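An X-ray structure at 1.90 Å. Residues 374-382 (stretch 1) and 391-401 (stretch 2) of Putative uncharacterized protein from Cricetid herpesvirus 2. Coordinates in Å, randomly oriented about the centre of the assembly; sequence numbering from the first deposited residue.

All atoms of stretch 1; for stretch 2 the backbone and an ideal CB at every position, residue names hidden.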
ATOM      1  N   THR A 374      20.396  -8.861 -24.813  1.00 84.81           N
ATOM      2  CA  THR A 374      20.463  -7.954 -23.660  1.00 99.97           C
ATOM      3  C   THR A 374      19.112  -7.371 -23.224  1.00109.41           C
ATOM      4  O   THR A 374      18.962  -6.158 -23.083  1.00107.53           O
ATOM      5  CB  THR A 374      21.448  -6.788 -23.933  1.00101.61           C
ATOM      6  OG1 THR A 374      21.470  -5.900 -22.808  1.00105.82           O
ATOM      7  CG2 THR A 374      21.055  -6.012 -25.176  1.00 89.50           C
ATOM      8  N   ASP A 375      18.142  -8.250 -22.990  1.00 97.99           N
ATOM      9  CA  ASP A 375      16.812  -7.831 -22.559  1.00 80.55           C
ATOM     10  C   ASP A 375      16.364  -8.569 -21.299  1.00 82.31           C
ATOM     11  O   ASP A 375      16.601  -9.770 -21.139  1.00 68.91           O
ATOM     12  CB  ASP A 375      15.792  -8.042 -23.681  1.00 64.17           C
ATOM     13  CG  ASP A 375      15.959  -7.043 -24.814  1.00 84.59           C
ATOM     14  OD1 ASP A 375      16.396  -5.904 -24.544  1.00 85.69           O
ATOM     15  OD2 ASP A 375      15.652  -7.392 -25.973  1.00 95.56           O
ATOM     16  N   GLN A 376      15.713  -7.834 -20.404  1.00 70.82           N
ATOM     17  CA  GLN A 376      15.230  -8.408 -19.160  1.00 61.28           C
ATOM     18  C   GLN A 376      14.000  -7.663 -18.648  1.00 73.20           C
ATOM     19  O   GLN A 376      13.894  -7.369 -17.457  1.00 71.18           O
ATOM     20  CB  GLN A 376      16.339  -8.400 -18.103  1.00 55.52           C
ATOM     21  CG  GLN A 376      16.859  -7.024 -17.724  1.00 69.19           C
ATOM     22  CD  GLN A 376      17.726  -7.057 -16.478  1.00 67.52           C
ATOM     23  OE1 GLN A 376      17.255  -7.375 -15.385  1.00 68.54           O
ATOM     24  NE2 GLN A 376      19.004  -6.734 -16.640  1.00 62.53           N
ATOM     25  N   GLY A 377      13.071  -7.363 -19.552  1.00 54.31           N
ATOM     26  CA  GLY A 377      11.837  -6.690 -19.184  1.00 41.43           C
ATOM     27  C   GLY A 377      11.003  -7.476 -18.185  1.00 34.30           C
ATOM     28  O   GLY A 377      11.015  -8.708 -18.186  1.00 24.94           O
ATOM     29  N   PHE A 378      10.286  -6.756 -17.323  1.00 22.65           N
ATOM     30  CA  PHE A 378       9.414  -7.373 -16.325  1.00 21.17           C
ATOM     31  C   PHE A 378       8.118  -6.592 -16.204  1.00 24.69           C
ATOM     32  O   PHE A 378       8.137  -5.366 -16.153  1.00 19.40           O
ATOM     33  CB  PHE A 378      10.108  -7.436 -14.967  1.00 19.34           C
ATOM     34  CG  PHE A 378       9.216  -7.894 -13.839  1.00 23.96           C
ATOM     35  CD1 PHE A 378       9.040  -9.243 -13.577  1.00 28.02           C
ATOM     36  CD2 PHE A 378       8.575  -6.973 -13.022  1.00 23.40           C
ATOM     37  CE1 PHE A 378       8.233  -9.666 -12.530  1.00 31.97           C
ATOM     38  CE2 PHE A 378       7.768  -7.389 -11.978  1.00 21.74           C
ATOM     39  CZ  PHE A 378       7.596  -8.734 -11.730  1.00 27.09           C
ATOM     40  N   VAL A 379       7.005  -7.317 -16.179  1.00 20.45           N
ATOM     41  CA  VAL A 379       5.690  -6.730 -15.962  1.00 19.68           C
ATOM     42  C   VAL A 379       4.961  -7.523 -14.881  1.00 20.95           C
ATOM     43  O   VAL A 379       5.030  -8.759 -14.845  1.00 19.35           O
ATOM     44  CB  VAL A 379       4.847  -6.709 -17.264  1.00 20.98           C
ATOM     45  CG1 VAL A 379       3.412  -6.247 -16.987  1.00 21.27           C
ATOM     46  CG2 VAL A 379       5.498  -5.819 -18.314  1.00 23.74           C
ATOM     47  N   PHE A 380       4.285  -6.798 -13.992  1.00 14.49           N
ATOM     48  CA  PHE A 380       3.434  -7.386 -12.969  1.00 12.56           C
ATOM     49  C   PHE A 380       2.015  -6.847 -13.095  1.00 12.79           C
ATOM     50  O   PHE A 380       1.811  -5.635 -13.123  1.00 15.07           O
ATOM     51  CB  PHE A 380       3.969  -7.088 -11.571  1.00 15.71           C
ATOM     52  CG  PHE A 380       3.176  -7.733 -10.471  1.00 20.76           C
ATOM     53  CD1 PHE A 380       3.082  -9.106 -10.390  1.00 19.49           C
ATOM     54  CD2 PHE A 380       2.524  -6.965  -9.522  1.00 19.55           C
ATOM     55  CE1 PHE A 380       2.355  -9.711  -9.387  1.00 22.01           C
ATOM     56  CE2 PHE A 380       1.800  -7.563  -8.514  1.00 18.22           C
ATOM     57  CZ  PHE A 380       1.715  -8.940  -8.443  1.00 20.64           C
ATOM     58  N   LEU A 381       1.052  -7.754 -13.181  1.00 16.35           N
ATOM     59  CA  LEU A 381      -0.361  -7.401 -13.203  1.00 19.37           C
ATOM     60  C   LEU A 381      -1.037  -7.992 -11.987  1.00 18.73           C
ATOM     61  O   LEU A 381      -0.957  -9.197 -11.760  1.00 16.64           O
ATOM     62  CB  LEU A 381      -1.034  -7.921 -14.476  1.00 15.46           C
ATOM     63  CG  LEU A 381      -2.560  -7.818 -14.530  1.00 17.11           C
ATOM     64  CD1 LEU A 381      -2.992  -6.353 -14.568  1.00 19.78           C
ATOM     65  CD2 LEU A 381      -3.104  -8.581 -15.726  1.00 22.62           C
ATOM     66  N   LYS A 382      -1.702  -7.147 -11.210  1.00 12.34           N
ATOM     67  CA  LYS A 382      -2.526  -7.630 -10.116  1.00 17.53           C
ATOM     68  C   LYS A 382      -3.963  -7.194 -10.347  1.00 14.18           C
ATOM     69  O   LYS A 382      -4.226  -6.061 -10.742  1.00 17.07           O
ATOM     70  CB  LYS A 382      -2.026  -7.119  -8.766  1.00 17.84           C
ATOM     71  CG  LYS A 382      -2.863  -7.629  -7.595  1.00 18.84           C
ATOM     72  CD  LYS A 382      -2.214  -7.373  -6.245  1.00 23.54           C
ATOM     73  CE  LYS A 382      -2.130  -5.896  -5.935  1.00 27.60           C
ATOM     74  NZ  LYS A 382      -1.706  -5.661  -4.525  1.00 23.23           N
ATOM     75  N   UNK A 391      -2.137 -12.171  -8.759  1.00 13.11           N
ATOM     76  CA  UNK A 391      -0.945 -11.534  -9.285  1.00 16.86           C
ATOM     77  C   UNK A 391      -0.355 -12.379 -10.397  1.00 21.97           C
ATOM     78  O   UNK A 391      -0.385 -13.611 -10.335  1.00 18.52           O
ATOM     79  CB  UNK A 391       0.085 -11.307  -8.177  1.00 16.86           C
ATOM     80  N   UNK A 392       0.164 -11.712 -11.421  1.00 18.94           N
ATOM     81  CA  UNK A 392       0.748 -12.389 -12.570  1.00 19.20           C
ATOM     82  C   UNK A 392       2.025 -11.695 -12.999  1.00 18.49           C
ATOM     83  O   UNK A 392       2.016 -10.514 -13.343  1.00 16.83           O
ATOM     84  CB  UNK A 392      -0.246 -12.440 -13.732  1.00 19.20           C
ATOM     85  N   UNK A 393       3.127 -12.435 -12.946  1.00 15.11           N
ATOM     86  CA  UNK A 393       4.418 -11.931 -13.383  1.00 15.10           C
ATOM     87  C   UNK A 393       4.639 -12.315 -14.834  1.00 19.29           C
ATOM     88  O   UNK A 393       4.294 -13.426 -15.250  1.00 17.94           O
ATOM     89  CB  UNK A 393       5.546 -12.468 -12.500  1.00 15.10           C
ATOM     90  N   UNK A 394       5.207 -11.384 -15.597  1.00 18.05           N
ATOM     91  CA  UNK A 394       5.555 -11.617 -16.990  1.00 23.73           C
ATOM     92  C   UNK A 394       7.011 -11.251 -17.212  1.00 22.04           C
ATOM     93  O   UNK A 394       7.456 -10.163 -16.832  1.00 19.36           O
ATOM     94  CB  UNK A 394       4.646 -10.817 -17.925  1.00 23.73           C
ATOM     95  N   UNK A 395       7.751 -12.185 -17.802  1.00 20.57           N
ATOM     96  CA  UNK A 395       9.166 -12.001 -18.100  1.00 22.68           C
ATOM     97  C   UNK A 395       9.303 -11.801 -19.600  1.00 26.19           C
ATOM     98  O   UNK A 395       8.975 -12.688 -20.395  1.00 22.11           O
ATOM     99  CB  UNK A 395      10.002 -13.189 -17.620  1.00 22.68           C
ATOM    100  N   UNK A 396       9.755 -10.610 -19.973  1.00 26.63           N
ATOM    101  CA  UNK A 396       9.848 -10.208 -21.368  1.00 36.61           C
ATOM    102  C   UNK A 396      11.248 -10.432 -21.922  1.00 45.20           C
ATOM    103  O   UNK A 396      12.225 -10.422 -21.174  1.00 52.78           O
ATOM    104  CB  UNK A 396       9.452  -8.738 -21.522  1.00 36.61           C
ATOM    105  N   UNK A 397      11.336 -10.630 -23.233  1.00 49.72           N
ATOM    106  CA  UNK A 397      12.616 -10.591 -23.936  1.00 61.32           C
ATOM    107  C   UNK A 397      12.597  -9.443 -24.945  1.00 56.70           C
ATOM    108  O   UNK A 397      13.426  -9.378 -25.850  1.00 74.69           O
ATOM    109  CB  UNK A 397      12.900 -11.923 -24.633  1.00 61.32           C
ATOM    110  N   UNK A 398      11.630  -8.547 -24.775  1.00 57.15           N
ATOM    111  CA  UNK A 398      11.576  -7.287 -25.503  1.00 55.60           C
ATOM    112  C   UNK A 398      11.825  -6.163 -24.513  1.00 57.67           C
ATOM    113  O   UNK A 398      11.600  -6.331 -23.313  1.00 62.59           O
ATOM    114  CB  UNK A 398      10.235  -7.108 -26.218  1.00 55.60           C
ATOM    115  N   UNK A 399      12.287  -5.020 -25.003  1.00 61.55           N
ATOM    116  CA  UNK A 399      12.467  -3.867 -24.137  1.00 65.27           C
ATOM    117  C   UNK A 399      11.127  -3.139 -24.052  1.00 58.37           C
ATOM    118  O   UNK A 399      10.491  -2.854 -25.067  1.00 53.36           O
ATOM    119  CB  UNK A 399      13.574  -2.946 -24.654  1.00 65.27           C
ATOM    120  N   UNK A 400      10.686  -2.886 -22.826  1.00 65.63           N
ATOM    121  CA  UNK A 400       9.414  -2.220 -22.589  1.00 58.36           C
ATOM    122  C   UNK A 400       9.480  -0.784 -23.088  1.00 61.26           C
ATOM    123  O   UNK A 400      10.529  -0.144 -23.004  1.00 70.00           O
ATOM    124  CB  UNK A 400       9.050  -2.257 -21.103  1.00 58.36           C
ATOM    125  N   UNK A 401       8.370  -0.276 -23.617  1.00 53.03           N
ATOM    126  CA  UNK A 401       8.317   1.119 -24.034  1.00 79.06           C
ATOM    127  C   UNK A 401       8.585   2.039 -22.846  1.00 83.89           C
ATOM    128  O   UNK A 401       9.281   3.047 -22.973  1.00 91.64           O
ATOM    129  CB  UNK A 401       6.960   1.441 -24.663  1.00 79.06           C
TER

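Strand 391-395 runs antiparallel to strand 378-382, at 165° between their directions, and the backbone ladder sets which positions share a face. Each position is best read against that ladder.

At position 391 the CA lies 4.3 Å from the CA of Lys-382, and an ideal CB would sit 2.9 Å from Phe-380 CZ, a clash. The ring already fills the space, so glycine suits best. The deposited residue is Gly-391; Phe-380 CE1 lies 3.8 Å from its CA.

Position 392 is a hydrogen-bonded pair with Leu-381: its N gives to Leu-381 O (2.8 Å) and its O takes from Leu-381 N (2.9 Å). CB shares a face with Leu-381, and no charge of stretch 1 waits there, so a leucine, valine or long polar chain could all fit. It is Arg-392, whose extended side chain leads away from stretch 1 and is hydrogen-bonded beyond it.

At position 393, CB stands on the side of Phe-378 and Phe-380, 3.9 Å from Phe-378 CE1 and 4.7 Å from Phe-380 CD1. Methylenes would pack well between such rings, so isoleucine, methionine, glutamine or glutamate would serve. Glu-393 is found: its CG lies 3.8 Å from Phe-380 CD1, while OE1 reaches the edge of the Phe-378 ring, 3.8 Å from CE1.

Position 394 pairs with Val-379 through two hydrogen bonds, N to Val-379 O at 2.7 Å and O from Val-379 N at 3.0 Å. Val-379 and Leu-381 offer an apolar surface on its face, which a beta-branched or aromatic residue could cover. Tyr-394 does so: its CB is 4.2 Å from Val-379 CB, and the ring, with chi1 at m, turns its edge to Leu-381, Tyr-394 CE2 lying 4.4 Å from Leu-381 CB.

Position 395 faces the Phe-378 side without a hydrogen-bonded backbone pair. An aromatic or a long aliphatic chain could reach that ring. Tyr-395 sets CE1 3.8 Å from Phe-378 CE1, at that ring's edge, and its OH donates to Glu-393 OE1 at 2.5 Å, so the two neighbours on this face brace each other.

Position 396 leaves the strand but keeps one bond, N to Gly-377 O at 2.9 Å. CB points sideways; Gly-377 leaves no side chain in the way, and Val-379 CG2 lies within reach of a branched aliphatic. Leu-396 answers with CD1 3.9 Å from Val-379 CG2.

Positions 397 and 398 point CB away, so polar residues are natural. Asp-397 and Arg-398 form a salt bridge with each other, OD1 to NH1 at 3.1 Å.

Position 399 turns CB sideways, 4.1 Å from Asp-375 OD1; a small or polar residue would be tolerated. Val-399 is deposited, a small branched residue that makes no hydrogen bond to that carboxylate.

At position 400 CB points toward stretch 1, yet no atom of stretch 1 lies within 5.5 Å of the ideal CB: a longer apolar chain is needed to touch it. Leu-400 CD1 reaches Val-379 CG2 at 4.2 Å.

Position 401 is out of reach and unconstrained here; it is Trp-401.

Stretch 2, residues 391-401: GREYYLDRVLW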
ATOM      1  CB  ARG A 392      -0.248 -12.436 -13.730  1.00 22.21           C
ATOM      2  CG  ARG A 392      -1.478 -13.242 -13.394  1.00 26.38           C
ATOM      3  CD  ARG A 392      -2.436 -13.375 -14.553  1.00 24.22           C
ATOM      4  NE  ARG A 392      -3.711 -13.935 -14.107  1.00 26.84           N
ATOM      5  CZ  ARG A 392      -4.015 -15.230 -14.104  1.00 29.70           C
ATOM      6  NH1 ARG A 392      -3.144 -16.137 -14.531  1.00 33.55           N
ATOM      7  NH2 ARG A 392      -5.205 -15.619 -13.671  1.00 29.20           N
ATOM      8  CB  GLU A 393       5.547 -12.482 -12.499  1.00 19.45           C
ATOM      9  CG  GLU A 393       5.496 -11.987 -11.060  1.00 20.14           C
ATOM     10  CD  GLU A 393       6.604 -12.546 -10.185  1.00 33.21           C
ATOM     11  OE1 GLU A 393       7.633 -13.011 -10.723  1.00 27.08           O
ATOM     12  OE2 GLU A 393       6.441 -12.519  -8.948  1.00 31.16           O
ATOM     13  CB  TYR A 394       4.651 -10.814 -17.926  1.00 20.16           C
ATOM     14  CG  TYR A 394       3.199 -11.214 -17.844  1.00 16.67           C
ATOM     15  CD1 TYR A 394       2.699 -12.219 -18.654  1.00 19.97           C
ATOM     16  CD2 TYR A 394       2.329 -10.588 -16.959  1.00 20.98           C
ATOM     17  CE1 TYR A 394       1.387 -12.594 -18.593  1.00 19.05           C
ATOM     18  CE2 TYR A 394       1.002 -10.959 -16.889  1.00 18.75           C
ATOM     19  CZ  TYR A 394       0.539 -11.969 -17.714  1.00 23.11           C
ATOM     20  OH  TYR A 394      -0.770 -12.375 -17.677  1.00 28.83           O
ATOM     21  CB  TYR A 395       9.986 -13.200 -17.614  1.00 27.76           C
ATOM     22  CG  TYR A 395       9.627 -13.616 -16.208  1.00 25.69           C
ATOM     23  CD1 TYR A 395       9.604 -12.686 -15.180  1.00 30.56           C
ATOM     24  CD2 TYR A 395       9.279 -14.924 -15.913  1.00 26.45           C
ATOM     25  CE1 TYR A 395       9.261 -13.050 -13.898  1.00 21.66           C
ATOM     26  CE2 TYR A 395       8.932 -15.299 -14.629  1.00 29.15           C
ATOM     27  CZ  TYR A 395       8.924 -14.355 -13.625  1.00 26.26           C
ATOM     28  OH  TYR A 395       8.580 -14.714 -12.342  1.00 27.22           O
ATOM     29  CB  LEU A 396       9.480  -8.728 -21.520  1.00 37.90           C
ATOM     30  CG  LEU A 396       8.007  -8.322 -21.507  1.00 40.45           C
ATOM     31  CD1 LEU A 396       7.340  -8.672 -20.195  1.00 29.29           C
ATOM     32  CD2 LEU A 396       7.887  -6.828 -21.783  1.00 42.13           C
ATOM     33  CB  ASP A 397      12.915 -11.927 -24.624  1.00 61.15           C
ATOM     34  CG  ASP A 397      11.758 -12.427 -25.471  1.00 72.09           C
ATOM     35  OD1 ASP A 397      10.819 -11.647 -25.736  1.00 73.86           O
ATOM     36  OD2 ASP A 397      11.794 -13.609 -25.877  1.00 65.21           O
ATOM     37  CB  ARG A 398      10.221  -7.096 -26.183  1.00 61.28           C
ATOM     38  CG  ARG A 398       9.831  -8.199 -27.144  1.00 65.38           C
ATOM     39  CD  ARG A 398      10.651  -8.145 -28.418  1.00 81.13           C
ATOM     40  NE  ARG A 398      10.113  -9.035 -29.446  1.00 89.10           N
ATOM     41  CZ  ARG A 398      10.426 -10.322 -29.575  1.00 92.76           C
ATOM     42  NH1 ARG A 398      11.289 -10.896 -28.745  1.00 72.73           N
ATOM     43  NH2 ARG A 398       9.876 -11.040 -30.546  1.00 88.57           N
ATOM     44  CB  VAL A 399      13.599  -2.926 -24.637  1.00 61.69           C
ATOM     45  CG1 VAL A 399      13.193  -2.174 -25.903  1.00 72.63           C
ATOM     46  CG2 VAL A 399      14.008  -1.957 -23.538  1.00 53.82           C
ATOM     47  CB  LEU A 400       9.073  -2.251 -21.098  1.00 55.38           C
ATOM     48  CG  LEU A 400       7.657  -1.851 -20.698  1.00 50.13           C
ATOM     49  CD1 LEU A 400       6.694  -2.937 -21.097  1.00 43.22           C
ATOM     50  CD2 LEU A 400       7.587  -1.591 -19.202  1.00 46.83           C
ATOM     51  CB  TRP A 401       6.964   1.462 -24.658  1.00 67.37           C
ATOM     52  CG  TRP A 401       6.843   2.922 -24.961  1.00 98.90           C
ATOM     53  CD1 TRP A 401       7.234   3.556 -26.104  1.00100.75           C
ATOM     54  CD2 TRP A 401       6.315   3.937 -24.099  1.00103.17           C
ATOM     55  NE1 TRP A 401       6.970   4.902 -26.012  1.00110.97           N
ATOM     56  CE2 TRP A 401       6.408   5.161 -24.790  1.00110.08           C
ATOM     57  CE3 TRP A 401       5.771   3.928 -22.811  1.00 81.81           C
ATOM     58  CZ2 TRP A 401       5.976   6.366 -24.236  1.00 94.96           C
ATOM     59  CZ3 TRP A 401       5.341   5.125 -22.263  1.00 82.93           C
ATOM     60  CH2 TRP A 401       5.447   6.327 -22.975  1.00 88.43           C
TER
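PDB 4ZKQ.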